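Local coordinates for protein YiiM (Escherichia coli, PDB 1O65) that is of uncertain function but probably acts as a molybdenum-binding oxidoreductase built round a MOSC domain, at residues A[15-20]-A[98-103]; A[68-73]-A[155-160]; A[74-79]-A[151-156]; A[89-94]-A[139-144]. One frame throughout, in Å; residues are numbered along the deposited sequence.

Interaction 1 (A[15-20]-A[98-103]); sequences YPVDVY and ENLSTD
The ring of Tyr20 meets residues 98-103 with its edge rather than a face. Its CE1 lies 3.8 Å from Ser101 CB, and Asn99 O also sits near the ring plane. The ring gets there with CG anti to the carbonyl carbon (chi1 -58°). A second flat group is the carboxamide of Asn99. Its ND2 donates a nearly straight bond (171°) to Tyr20 O at 3.2 Å, and this oxygen lies in the amide plane. Asn99 OD1 accepts from Cys70 N and ND2 also meets Asp54, so the rotation of the amide is fixed from both ends.

From this end the strands 14-21 and 100-102 run antiparallel, as neighbours in the mixed sheet. Asp18 and Ser101 are a hydrogen-bonded pair: Asp18 N donates to Ser101 O at 2.8 Å, and Ser101 N to Asp18 O at 2.7 Å. Tyr20 N uses a lone pair of Asn99 O. Val19 and Leu100 form the non-hydrogen-bonded pair, with Trp118 touching both. Beside them Val17 CG2 packs 3.8 Å from Leu100 CB.

On the face of Asp18 and Ser101, one water donates to Asp18 OD2 at 2.5 Å and to Ser101 OG. Tyr20 OH also bonds to it. Arg74 forms a salt bridge with Asp18 and a hydrogen bond with Ser101. This polar cluster would probably keep Asp18 ionised, while the backbone bonds and the amide hold the strands together.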
loop_
_atom_site.group_PDB
_atom_site.type_symbol
_atom_site.label_atom_id
_atom_site.label_comp_id
_atom_site.label_asym_id
_atom_site.label_seq_id
_atom_site.Cartn_x
_atom_site.Cartn_y
_atom_site.Cartn_z
ATOM N N TYR A 15 -14.829 0.450 -7.038
ATOM C CA TYR A 15 -14.575 1.266 -5.852
ATOM C C TYR A 15 -14.271 2.712 -6.201
ATOM O O TYR A 15 -13.259 3.024 -6.840
ATOM C CB TYR A 15 -13.450 0.659 -5.026
ATOM C CG TYR A 15 -13.631 -0.794 -4.635
ATOM C CD1 TYR A 15 -14.283 -1.173 -3.474
ATOM C CD2 TYR A 15 -13.173 -1.807 -5.473
ATOM C CE1 TYR A 15 -14.442 -2.505 -3.118
ATOM C CE2 TYR A 15 -13.332 -3.138 -5.140
ATOM C CZ TYR A 15 -13.963 -3.477 -3.961
ATOM O OH TYR A 15 -14.089 -4.811 -3.651
ATOM N N PRO A 16 -15.218 3.594 -5.864
ATOM C CA PRO A 16 -15.038 5.027 -6.095
ATOM C C PRO A 16 -13.746 5.467 -5.432
ATOM O O PRO A 16 -13.424 5.000 -4.327
ATOM C CB PRO A 16 -16.261 5.644 -5.476
ATOM C CG PRO A 16 -17.321 4.613 -5.564
ATOM C CD PRO A 16 -16.653 3.260 -5.685
ATOM N N VAL A 17 -12.984 6.354 -6.079
ATOM C CA VAL A 17 -11.716 6.709 -5.460
ATOM C C VAL A 17 -11.363 8.170 -5.490
ATOM O O VAL A 17 -11.549 8.841 -6.500
ATOM C CB VAL A 17 -10.606 5.834 -6.103
ATOM C CG1 VAL A 17 -10.314 6.257 -7.532
ATOM C CG2 VAL A 17 -9.346 5.855 -5.260
ATOM N N ASP A 18 -10.877 8.695 -4.378
ATOM C CA ASP A 18 -10.382 10.068 -4.282
ATOM C C ASP A 18 -8.871 10.013 -4.549
ATOM O O ASP A 18 -8.205 9.103 -4.037
ATOM C CB ASP A 18 -10.653 10.623 -2.878
ATOM C CG ASP A 18 -12.133 10.884 -2.662
ATOM O OD1 ASP A 18 -12.827 11.194 -3.665
ATOM O OD2 ASP A 18 -12.605 10.800 -1.525
ATOM N N VAL A 19 -8.372 10.943 -5.330
ATOM C CA VAL A 19 -7.008 11.030 -5.799
ATOM C C VAL A 19 -6.264 12.219 -5.222
ATOM O O VAL A 19 -6.805 13.329 -5.162
ATOM C CB VAL A 19 -7.001 11.218 -7.347
ATOM C CG1 VAL A 19 -5.578 11.127 -7.892
ATOM C CG2 VAL A 19 -7.935 10.255 -8.030
ATOM N N TYR A 20 -5.055 12.010 -4.720
ATOM C CA TYR A 20 -4.247 13.059 -4.128
ATOM C C TYR A 20 -2.822 13.026 -4.671
ATOM O O TYR A 20 -2.280 11.955 -4.947
ATOM C CB TYR A 20 -4.146 12.995 -2.604
ATOM C CG TYR A 20 -5.476 13.054 -1.879
ATOM C CD1 TYR A 20 -6.252 11.910 -1.779
ATOM C CD2 TYR A 20 -5.964 14.239 -1.332
ATOM C CE1 TYR A 20 -7.481 11.935 -1.151
ATOM C CE2 TYR A 20 -7.188 14.270 -0.688
ATOM C CZ TYR A 20 -7.938 13.122 -0.593
ATOM O OH TYR A 20 -9.152 13.105 0.044
ATOM N N GLU A 98 -1.103 8.942 0.977
ATOM C CA GLU A 98 -1.725 8.202 -0.097
ATOM C C GLU A 98 -2.094 9.004 -1.328
ATOM O O GLU A 98 -2.409 10.192 -1.326
ATOM C CB GLU A 98 -2.992 7.494 0.426
ATOM C CG GLU A 98 -4.111 8.432 0.826
ATOM C CD GLU A 98 -4.075 8.733 2.314
ATOM O OE1 GLU A 98 -2.964 8.910 2.849
ATOM O OE2 GLU A 98 -5.140 8.783 2.960
ATOM N N ASN A 99 -2.081 8.302 -2.466
ATOM C CA ASN A 99 -2.557 8.894 -3.717
ATOM C C ASN A 99 -4.030 8.506 -3.898
ATOM O O ASN A 99 -4.807 9.278 -4.441
ATOM C CB ASN A 99 -1.796 8.369 -4.923
ATOM C CG ASN A 99 -0.301 8.577 -4.807
ATOM O OD1 ASN A 99 0.447 7.587 -4.769
ATOM N ND2 ASN A 99 0.104 9.846 -4.771
ATOM N N LEU A 100 -4.360 7.283 -3.445
ATOM C CA LEU A 100 -5.710 6.761 -3.623
ATOM C C LEU A 100 -6.463 6.560 -2.312
ATOM O O LEU A 100 -6.011 5.863 -1.418
ATOM C CB LEU A 100 -5.679 5.441 -4.387
ATOM C CG LEU A 100 -5.056 5.446 -5.784
ATOM C CD1 LEU A 100 -5.170 4.087 -6.447
ATOM C CD2 LEU A 100 -5.679 6.524 -6.655
ATOM N N SER A 101 -7.673 7.133 -2.225
ATOM C CA SER A 101 -8.449 7.016 -0.990
ATOM C C SER A 101 -9.821 6.428 -1.302
ATOM O O SER A 101 -10.496 6.910 -2.208
ATOM C CB SER A 101 -8.564 8.355 -0.291
ATOM O OG SER A 101 -9.418 8.279 0.840
ATOM N N THR A 102 -10.225 5.387 -0.580
ATOM C CA THR A 102 -11.466 4.695 -0.766
ATOM C C THR A 102 -12.118 4.137 0.514
ATOM O O THR A 102 -11.582 4.118 1.616
ATOM C CB THR A 102 -11.220 3.374 -1.567
ATOM O OG1 THR A 102 -10.306 2.586 -0.786
ATOM C CG2 THR A 102 -10.734 3.561 -2.970
ATOM N N ASP A 103 -13.284 3.538 0.293
ATOM C CA ASP A 103 -14.027 2.765 1.269
ATOM C C ASP A 103 -14.178 1.357 0.631
ATOM O O ASP A 103 -14.079 1.300 -0.599
ATOM C CB ASP A 103 -15.439 3.244 1.523
ATOM C CG ASP A 103 -15.560 4.509 2.341
ATOM O OD1 ASP A 103 -15.216 4.521 3.536
ATOM O OD2 ASP A 103 -16.045 5.490 1.734
HETATM O O HOH W 1 -14.800 4.138 -2.178
HETATM O O HOH W 2 -13.772 7.070 -2.416
HETATM O O HOH W 3 -11.031 10.753 0.379
#

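Interaction 2 (A[68-73]-A[155-160]); sequences ALCHYP and GWLYSV
Trp156 takes the crowded position, with CG between the backbone N and the carbonyl carbon (chi1 53°). His71 has CG anti to its backbone N (chi1 -162°). With these torsions the two side chains run alongside each other in the same direction. The imidazole and the six-membered ring of Trp156 form an offset stack, with centroids 4.5 Å apart and planes at 25°. Trp156 CZ2 lies over the centre of the imidazole. His71 CB covers the five-membered ring of Trp156 in a CH-pi contact.

The hydroxyl of Tyr158 bonds to both partners. Trp156 NE1 donates to Tyr158 OH at 2.9 Å, in the indole plane. His71 ND1 and Tyr158 OH are also hydrogen-bonded at 2.9 Å. His71 NE2 bonds to Thr102 OG1, so both imidazole nitrogens are held. Pro73 CG packs 3.6 Å from Trp156 CZ3. An alanine in place of Trp156 would probably loosen His71 and Tyr158, because the stack and the NE1 bond would be gone.

The backbone pairs antiparallel through His71 N to Trp156 O (2.8 Å) and Tyr158 N to Leu69 O (2.8 Å). A classic beta bulge sets Ala68 and Leu69 together opposite Tyr158. Ala68 N gives only a weak bond to Tyr158 O. The result is an aromatic cluster on one face of a strand pair in the curled mixed sheet, consistent with the beta-barrel core of a MOSC domain.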
loop_
_atom_site.group_PDB
_atom_site.type_symbol
_atom_site.label_atom_id
_atom_site.label_comp_id
_atom_site.label_asym_id
_atom_site.label_seq_id
_atom_site.Cartn_x
_atom_site.Cartn_y
_atom_site.Cartn_z
ATOM N N ALA A 68 4.670 3.260 -7.592
ATOM C CA ALA A 68 4.095 4.353 -8.356
ATOM C C ALA A 68 2.885 4.968 -7.660
ATOM O O ALA A 68 2.690 6.185 -7.783
ATOM C CB ALA A 68 3.721 3.820 -9.740
ATOM N N LEU A 69 2.072 4.179 -6.964
ATOM C CA LEU A 69 0.880 4.617 -6.294
ATOM C C LEU A 69 0.713 4.035 -4.884
ATOM O O LEU A 69 0.876 2.837 -4.677
ATOM C CB LEU A 69 -0.380 4.198 -7.074
ATOM C CG LEU A 69 -0.718 4.894 -8.375
ATOM C CD1 LEU A 69 -1.587 4.006 -9.254
ATOM C CD2 LEU A 69 -1.418 6.235 -8.148
ATOM N N CYS A 70 0.284 4.864 -3.952
ATOM C CA CYS A 70 0.103 4.473 -2.557
ATOM C C CYS A 70 -1.388 4.509 -2.210
ATOM O O CYS A 70 -2.040 5.521 -2.516
ATOM C CB CYS A 70 0.864 5.451 -1.649
ATOM S SG CYS A 70 0.568 5.154 0.136
ATOM N N HIS A 71 -1.908 3.486 -1.571
ATOM C CA HIS A 71 -3.325 3.434 -1.234
ATOM C C HIS A 71 -3.535 3.409 0.276
ATOM O O HIS A 71 -2.839 2.644 0.948
ATOM C CB HIS A 71 -3.913 2.100 -1.787
ATOM C CG HIS A 71 -5.402 2.104 -1.886
ATOM N ND1 HIS A 71 -6.069 1.894 -3.090
ATOM C CD2 HIS A 71 -6.362 2.351 -0.961
ATOM C CE1 HIS A 71 -7.371 2.001 -2.889
ATOM N NE2 HIS A 71 -7.574 2.271 -1.611
ATOM N N TYR A 72 -4.500 4.159 0.807
ATOM C CA TYR A 72 -4.783 4.042 2.248
ATOM C C TYR A 72 -6.299 4.006 2.445
ATOM O O TYR A 72 -7.076 4.831 1.949
ATOM C CB TYR A 72 -4.114 5.093 3.097
ATOM C CG TYR A 72 -3.935 4.737 4.559
ATOM C CD1 TYR A 72 -3.024 3.770 4.957
ATOM C CD2 TYR A 72 -4.676 5.376 5.558
ATOM C CE1 TYR A 72 -2.838 3.431 6.281
ATOM C CE2 TYR A 72 -4.497 5.044 6.881
ATOM C CZ TYR A 72 -3.579 4.075 7.246
ATOM O OH TYR A 72 -3.415 3.745 8.574
ATOM N N PRO A 73 -6.761 2.957 3.106
ATOM C CA PRO A 73 -8.192 2.827 3.338
ATOM C C PRO A 73 -8.671 3.891 4.301
ATOM O O PRO A 73 -8.094 4.052 5.407
ATOM C CB PRO A 73 -8.353 1.429 3.901
ATOM C CG PRO A 73 -7.086 0.694 3.551
ATOM C CD PRO A 73 -6.005 1.742 3.469
ATOM N N GLY A 155 -2.041 -0.124 4.482
ATOM C CA GLY A 155 -2.291 0.292 3.078
ATOM C C GLY A 155 -1.318 -0.487 2.182
ATOM O O GLY A 155 -0.659 -1.413 2.634
ATOM N N TRP A 156 -1.293 -0.179 0.900
ATOM C CA TRP A 156 -0.467 -0.937 -0.038
ATOM C C TRP A 156 -0.053 -0.099 -1.238
ATOM O O TRP A 156 -0.630 0.948 -1.503
ATOM C CB TRP A 156 -1.251 -2.166 -0.529
ATOM C CG TRP A 156 -2.594 -1.794 -1.080
ATOM C CD1 TRP A 156 -2.891 -1.443 -2.365
ATOM C CD2 TRP A 156 -3.816 -1.720 -0.339
ATOM N NE1 TRP A 156 -4.236 -1.184 -2.470
ATOM C CE2 TRP A 156 -4.825 -1.325 -1.241
ATOM C CE3 TRP A 156 -4.160 -1.935 1.003
ATOM C CZ2 TRP A 156 -6.149 -1.132 -0.845
ATOM C CZ3 TRP A 156 -5.472 -1.737 1.397
ATOM C CH2 TRP A 156 -6.445 -1.346 0.476
ATOM N N LEU A 157 0.927 -0.605 -2.012
ATOM C CA LEU A 157 1.382 0.195 -3.155
ATOM C C LEU A 157 0.995 -0.516 -4.437
ATOM O O LEU A 157 0.646 -1.698 -4.360
ATOM C CB LEU A 157 2.894 0.397 -3.101
ATOM C CG LEU A 157 3.497 0.918 -1.806
ATOM C CD1 LEU A 157 5.007 0.988 -1.849
ATOM C CD2 LEU A 157 2.893 2.303 -1.478
ATOM N N TYR A 158 1.068 0.176 -5.564
ATOM C CA TYR A 158 0.783 -0.464 -6.833
ATOM C C TYR A 158 1.928 -0.257 -7.846
ATOM O O TYR A 158 2.648 0.731 -7.737
ATOM C CB TYR A 158 -0.453 0.129 -7.509
ATOM C CG TYR A 158 -1.773 0.004 -6.820
ATOM C CD1 TYR A 158 -2.191 0.975 -5.906
ATOM C CD2 TYR A 158 -2.629 -1.044 -7.087
ATOM C CE1 TYR A 158 -3.422 0.891 -5.284
ATOM C CE2 TYR A 158 -3.872 -1.140 -6.476
ATOM C CZ TYR A 158 -4.249 -0.182 -5.574
ATOM O OH TYR A 158 -5.465 -0.228 -4.941
ATOM N N SER A 159 2.081 -1.237 -8.736
ATOM C CA SER A 159 2.968 -1.027 -9.881
ATOM C C SER A 159 2.016 -0.648 -11.032
ATOM O O SER A 159 0.817 -0.983 -10.980
ATOM C CB SER A 159 3.809 -2.211 -10.297
ATOM O OG SER A 159 3.002 -3.323 -10.594
ATOM N N VAL A 160 2.500 0.108 -11.995
ATOM C CA VAL A 160 1.608 0.490 -13.095
ATOM C C VAL A 160 1.818 -0.485 -14.235
ATOM O O VAL A 160 2.882 -0.524 -14.830
ATOM C CB VAL A 160 1.821 1.965 -13.461
ATOM C CG1 VAL A 160 1.120 2.351 -14.754
ATOM C CG2 VAL A 160 1.272 2.854 -12.329
#

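Interaction 3 (A[74-79]-A[151-156]); sequences REHYLY and TGKVGW
Lys153 carries this contact, and it works against two rings of residues 74-79. Its CB sits over the centre of the His76 imidazole, 6° off the ring normal, with CB and His76 CD2 3.7 Å apart. Further out, the chain crosses Tyr79 at about a right angle. Lys153 CE lies 3.5 Å from Tyr79 CD2 and covers the centre of the phenol ring. The extended chain bends at its last torsion (chi4 -76°), which keeps NZ above the same face. NZ is 4.1 Å from the ring centroid of Tyr79, a cation-pi contact.

A water links the polar ends. It accepts from Lys153 NZ at 2.8 Å and is hydrogen-bonded to His76 ND1 at 3.0 Å. His76 NE2 bonds to Glu107 OE2, so the imidazole is gripped at both nitrogens. Lys153 NZ is 4.7 Å from His76 ND1, and its charge would probably disfavour a second proton on the ring. Glu107 would probably act in the opposite sense. At the far end of Tyr79, OH meets Thr151 CG2 tip to tip at 3.7 Å.

An inverse gamma turn is centred on Lys153. Gly152 before it has a positive phi, where a CB would collide with the carbonyl oxygen of Thr151. The contact thus packs helix 75-83 against the turn that leads from helix 144-151 into strand 156-160.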
loop_
_atom_site.group_PDB
_atom_site.type_symbol
_atom_site.label_atom_id
_atom_site.label_comp_id
_atom_site.label_asym_id
_atom_site.label_seq_id
_atom_site.Cartn_x
_atom_site.Cartn_y
_atom_site.Cartn_z
ATOM N N ARG A 74 -9.730 4.616 3.936
ATOM C CA ARG A 74 -10.322 5.567 4.881
ATOM C C ARG A 74 -10.824 4.847 6.134
ATOM O O ARG A 74 -10.902 5.506 7.185
ATOM C CB ARG A 74 -11.476 6.383 4.298
ATOM C CG ARG A 74 -11.043 7.425 3.270
ATOM C CD ARG A 74 -12.150 8.442 2.980
ATOM N NE ARG A 74 -13.158 7.852 2.119
ATOM C CZ ARG A 74 -13.265 7.669 0.831
ATOM N NH1 ARG A 74 -12.339 8.045 -0.041
ATOM N NH2 ARG A 74 -14.364 7.083 0.314
ATOM N N GLU A 75 -11.214 3.572 6.083
ATOM C CA GLU A 75 -11.611 2.875 7.313
ATOM C C GLU A 75 -10.601 3.090 8.446
ATOM O O GLU A 75 -11.005 3.303 9.596
ATOM C CB GLU A 75 -11.760 1.378 7.058
ATOM C CG GLU A 75 -12.890 0.921 6.175
ATOM C CD GLU A 75 -12.734 1.016 4.680
ATOM O OE1 GLU A 75 -11.832 1.710 4.150
ATOM O OE2 GLU A 75 -13.574 0.388 3.956
ATOM N N HIS A 76 -9.285 3.154 8.186
ATOM C CA HIS A 76 -8.310 3.287 9.247
ATOM C C HIS A 76 -8.321 4.614 9.968
ATOM O O HIS A 76 -7.774 4.687 11.076
ATOM C CB HIS A 76 -6.879 2.983 8.783
ATOM C CG HIS A 76 -6.699 1.651 8.138
ATOM N ND1 HIS A 76 -7.446 0.550 8.487
ATOM C CD2 HIS A 76 -5.855 1.249 7.161
ATOM C CE1 HIS A 76 -7.102 -0.471 7.723
ATOM N NE2 HIS A 76 -6.114 -0.067 6.923
ATOM N N TYR A 77 -8.822 5.685 9.379
ATOM C CA TYR A 77 -8.890 6.978 10.062
ATOM C C TYR A 77 -9.852 6.890 11.242
ATOM O O TYR A 77 -9.612 7.500 12.298
ATOM C CB TYR A 77 -9.284 8.110 9.098
ATOM C CG TYR A 77 -8.171 8.424 8.109
ATOM C CD1 TYR A 77 -6.891 8.691 8.563
ATOM C CD2 TYR A 77 -8.388 8.377 6.728
ATOM C CE1 TYR A 77 -5.870 8.979 7.679
ATOM C CE2 TYR A 77 -7.365 8.640 5.837
ATOM C CZ TYR A 77 -6.108 8.946 6.319
ATOM O OH TYR A 77 -5.077 9.214 5.464
ATOM N N LEU A 78 -10.962 6.165 11.073
ATOM C CA LEU A 78 -11.877 5.955 12.202
ATOM C C LEU A 78 -11.076 5.371 13.375
ATOM O O LEU A 78 -11.093 5.889 14.494
ATOM C CB LEU A 78 -12.984 4.969 11.832
ATOM C CG LEU A 78 -13.928 5.426 10.706
ATOM C CD1 LEU A 78 -14.839 4.269 10.290
ATOM C CD2 LEU A 78 -14.749 6.630 11.167
ATOM N N TYR A 79 -10.351 4.277 13.122
ATOM C CA TYR A 79 -9.534 3.686 14.165
ATOM C C TYR A 79 -8.536 4.681 14.753
ATOM O O TYR A 79 -8.394 4.779 15.979
ATOM C CB TYR A 79 -8.808 2.443 13.644
ATOM C CG TYR A 79 -7.837 1.866 14.666
ATOM C CD1 TYR A 79 -8.244 0.962 15.624
ATOM C CD2 TYR A 79 -6.509 2.250 14.657
ATOM C CE1 TYR A 79 -7.347 0.461 16.552
ATOM C CE2 TYR A 79 -5.607 1.740 15.562
ATOM C CZ TYR A 79 -6.026 0.856 16.516
ATOM O OH TYR A 79 -5.115 0.365 17.429
ATOM N N THR A 151 -0.609 -3.106 13.953
ATOM C CA THR A 151 -2.029 -3.378 13.700
ATOM C C THR A 151 -2.254 -3.906 12.295
ATOM O O THR A 151 -3.285 -4.452 11.934
ATOM C CB THR A 151 -2.832 -2.078 13.882
ATOM O OG1 THR A 151 -2.319 -1.087 12.952
ATOM C CG2 THR A 151 -2.726 -1.606 15.320
ATOM N N GLY A 152 -1.242 -3.671 11.445
ATOM C CA GLY A 152 -1.358 -4.119 10.047
ATOM C C GLY A 152 -2.102 -3.079 9.230
ATOM O O GLY A 152 -2.334 -3.295 8.037
ATOM N N LYS A 153 -2.436 -1.934 9.817
ATOM C CA LYS A 153 -3.179 -0.884 9.119
ATOM C C LYS A 153 -2.196 -0.032 8.326
ATOM O O LYS A 153 -1.966 1.129 8.659
ATOM C CB LYS A 153 -3.960 -0.034 10.130
ATOM C CG LYS A 153 -4.912 -0.888 10.979
ATOM C CD LYS A 153 -5.637 -0.011 12.003
ATOM C CE LYS A 153 -6.277 -0.828 13.112
ATOM N NZ LYS A 153 -7.523 -1.505 12.659
ATOM N N VAL A 154 -1.707 -0.608 7.214
ATOM C CA VAL A 154 -0.635 0.069 6.480
ATOM C C VAL A 154 -1.005 0.480 5.079
ATOM O O VAL A 154 -0.411 1.436 4.554
ATOM C CB VAL A 154 0.603 -0.846 6.446
ATOM C CG1 VAL A 154 1.039 -1.237 7.849
ATOM C CG2 VAL A 154 0.308 -2.116 5.622
ATOM N N GLY A 155 -2.041 -0.124 4.482
ATOM C CA GLY A 155 -2.291 0.292 3.078
ATOM C C GLY A 155 -1.318 -0.487 2.182
ATOM O O GLY A 155 -0.659 -1.413 2.634
ATOM N N TRP A 156 -1.293 -0.179 0.900
ATOM C CA TRP A 156 -0.467 -0.937 -0.038
ATOM C C TRP A 156 -0.053 -0.099 -1.238
ATOM O O TRP A 156 -0.630 0.948 -1.503
ATOM C CB TRP A 156 -1.251 -2.166 -0.529
ATOM C CG TRP A 156 -2.594 -1.794 -1.080
ATOM C CD1 TRP A 156 -2.891 -1.443 -2.365
ATOM C CD2 TRP A 156 -3.816 -1.720 -0.339
ATOM N NE1 TRP A 156 -4.236 -1.184 -2.470
ATOM C CE2 TRP A 156 -4.825 -1.325 -1.241
ATOM C CE3 TRP A 156 -4.160 -1.935 1.003
ATOM C CZ2 TRP A 156 -6.149 -1.132 -0.845
ATOM C CZ3 TRP A 156 -5.472 -1.737 1.397
ATOM C CH2 TRP A 156 -6.445 -1.346 0.476
HETATM O O HOH W 4 -9.039 -0.014 10.912
#

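Interaction 4 (A[89-94]-A[139-144]); sequences ELFVAP and FDISDI
The tight part of this contact is the ring of Phe91. Its tip meets the tip of Ile141: CZ is 3.5 Å from Ile141 CD1, which lies at the ring edge and in its plane. Phe139 crosses it obliquely. The two phenyl planes are almost parallel, at 4°, but they are displaced so far that little of one ring lies over the other. Their centroids are 5.2 Å apart, and the closest atoms are Phe91 CE1 and Phe139 CD1 at 3.9 Å. Ile144 CD1 adds a more distant touch at the edge of Phe91. An alanine in place of Phe91 would probably leave Ile141 and Phe139 poorly packed, since the ring that touches both would be lost.

The looser side is at Leu90, which is partly exposed. Its CD1 rests 3.7 Å from Phe139 O, and its CB is 4.3 Å from Phe139 CD1. No hydrogen bond joins the two segments, so the contact is apolar packing.

Trp80 of helix 75-83 meets the Phe91 ring and also touches Ile144. Tyr77 packs on Phe91 as well, and Phe96 meets Phe139. The contact therefore joins the loop between helix 75-83 and strand 100-102 to the turn between helices 134-138 and 144-151.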
loop_
_atom_site.group_PDB
_atom_site.type_symbol
_atom_site.label_atom_id
_atom_site.label_comp_id
_atom_site.label_asym_id
_atom_site.label_seq_id
_atom_site.Cartn_x
_atom_site.Cartn_y
_atom_site.Cartn_z
ATOM N N GLU A 89 -8.322 15.655 14.143
ATOM C CA GLU A 89 -8.375 16.435 12.933
ATOM C C GLU A 89 -7.264 16.029 11.962
ATOM O O GLU A 89 -7.374 16.336 10.778
ATOM C CB GLU A 89 -8.203 17.947 13.093
ATOM C CG GLU A 89 -8.307 18.575 14.428
ATOM C CD GLU A 89 -7.155 18.247 15.362
ATOM O OE1 GLU A 89 -6.077 18.844 15.159
ATOM O OE2 GLU A 89 -7.381 17.425 16.268
ATOM N N LEU A 90 -6.170 15.499 12.496
ATOM C CA LEU A 90 -5.058 15.089 11.662
ATOM C C LEU A 90 -5.376 13.820 10.879
ATOM O O LEU A 90 -4.784 13.599 9.833
ATOM C CB LEU A 90 -3.807 14.790 12.508
ATOM C CG LEU A 90 -3.275 15.930 13.368
ATOM C CD1 LEU A 90 -2.144 15.407 14.249
ATOM C CD2 LEU A 90 -2.854 17.117 12.512
ATOM N N PHE A 91 -6.300 13.012 11.380
ATOM C CA PHE A 91 -6.578 11.741 10.731
ATOM C C PHE A 91 -7.613 11.844 9.644
ATOM O O PHE A 91 -8.732 11.330 9.761
ATOM C CB PHE A 91 -6.876 10.669 11.796
ATOM C CG PHE A 91 -5.665 10.460 12.687
ATOM C CD1 PHE A 91 -4.625 9.641 12.301
ATOM C CD2 PHE A 91 -5.559 11.147 13.895
ATOM C CE1 PHE A 91 -3.510 9.464 13.107
ATOM C CE2 PHE A 91 -4.448 10.965 14.704
ATOM C CZ PHE A 91 -3.415 10.132 14.314
ATOM N N VAL A 92 -7.243 12.496 8.534
ATOM C CA VAL A 92 -8.071 12.662 7.363
ATOM C C VAL A 92 -7.188 12.481 6.118
ATOM O O VAL A 92 -5.991 12.778 6.183
ATOM C CB VAL A 92 -8.793 14.009 7.276
ATOM C CG1 VAL A 92 -9.780 14.226 8.411
ATOM C CG2 VAL A 92 -7.825 15.190 7.294
ATOM N N ALA A 93 -7.711 11.873 5.069
ATOM C CA ALA A 93 -6.928 11.690 3.842
ATOM C C ALA A 93 -6.442 13.059 3.372
ATOM O O ALA A 93 -7.172 14.040 3.525
ATOM C CB ALA A 93 -7.844 11.029 2.814
ATOM N N PRO A 94 -5.227 13.188 2.866
ATOM C CA PRO A 94 -4.307 12.072 2.730
ATOM C C PRO A 94 -3.154 12.151 3.709
ATOM O O PRO A 94 -1.972 12.029 3.335
ATOM C CB PRO A 94 -3.807 12.275 1.296
ATOM C CG PRO A 94 -3.654 13.774 1.226
ATOM C CD PRO A 94 -4.805 14.328 2.008
ATOM N N PHE A 139 2.675 13.226 12.305
ATOM C CA PHE A 139 1.481 13.238 13.140
ATOM C C PHE A 139 1.804 13.690 14.559
ATOM O O PHE A 139 0.940 13.786 15.424
ATOM C CB PHE A 139 0.878 11.830 13.217
ATOM C CG PHE A 139 0.324 11.355 11.906
ATOM C CD1 PHE A 139 -0.879 11.869 11.449
ATOM C CD2 PHE A 139 0.985 10.413 11.143
ATOM C CE1 PHE A 139 -1.404 11.449 10.246
ATOM C CE2 PHE A 139 0.458 9.975 9.946
ATOM C CZ PHE A 139 -0.737 10.495 9.497
ATOM N N ASP A 140 3.104 13.818 14.832
ATOM C CA ASP A 140 3.609 14.199 16.133
ATOM C C ASP A 140 3.227 13.152 17.179
ATOM O O ASP A 140 2.856 13.451 18.310
ATOM C CB ASP A 140 3.090 15.571 16.570
ATOM C CG ASP A 140 4.148 16.276 17.417
ATOM O OD1 ASP A 140 5.110 16.751 16.772
ATOM O OD2 ASP A 140 4.013 16.324 18.648
ATOM N N ILE A 141 3.200 11.910 16.734
ATOM C CA ILE A 141 2.918 10.748 17.571
ATOM C C ILE A 141 4.191 9.894 17.451
ATOM O O ILE A 141 4.492 9.322 16.403
ATOM C CB ILE A 141 1.678 9.978 17.133
ATOM C CG1 ILE A 141 0.406 10.815 17.389
ATOM C CG2 ILE A 141 1.560 8.662 17.911
ATOM C CD1 ILE A 141 -0.824 10.303 16.664
ATOM N N SER A 142 4.948 9.887 18.535
ATOM C CA SER A 142 6.235 9.240 18.612
ATOM C C SER A 142 6.307 7.814 18.118
ATOM O O SER A 142 7.373 7.434 17.598
ATOM C CB SER A 142 6.800 9.348 20.035
ATOM O OG SER A 142 6.163 8.420 20.901
ATOM N N ASP A 143 5.273 7.004 18.286
ATOM C CA ASP A 143 5.303 5.624 17.846
ATOM C C ASP A 143 4.245 5.258 16.819
ATOM O O ASP A 143 3.872 4.082 16.763
ATOM C CB ASP A 143 5.154 4.709 19.083
ATOM C CG ASP A 143 3.809 4.911 19.764
ATOM O OD1 ASP A 143 3.214 5.993 19.577
ATOM O OD2 ASP A 143 3.341 3.997 20.476
ATOM N N ILE A 144 3.800 6.180 15.969
ATOM C CA ILE A 144 2.756 5.861 14.988
ATOM C C ILE A 144 3.256 4.825 13.998
ATOM O O ILE A 144 2.530 3.849 13.715
ATOM C CB ILE A 144 2.165 7.091 14.315
ATOM C CG1 ILE A 144 0.938 6.783 13.449
ATOM C CG2 ILE A 144 3.185 7.807 13.425
ATOM C CD1 ILE A 144 -0.343 6.543 14.190
#

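From the N terminus, residues 15-20 pair with residues 98-103, and interaction 1 closes the first long loop. Interactions 2, 3 and 4 all start within that loop and end beyond it, so interaction 1 crosses each of them. Residues 68-73 and 74-79 are consecutive, and both return to one stretch, 151-160. Interaction 3 closes there first and interaction 2 just after, sharing Gly155 and Trp156. Interaction 4, from 89-94 to 139-144, falls wholly within both spans. Interactions 1 and 2 tie neighbouring strands of the mixed sheet, meeting where strands 69-73 and 100-102 pair. Interactions 3 and 4 hold helix 75-83 and its following loop to the turns on either end of helix 144-151.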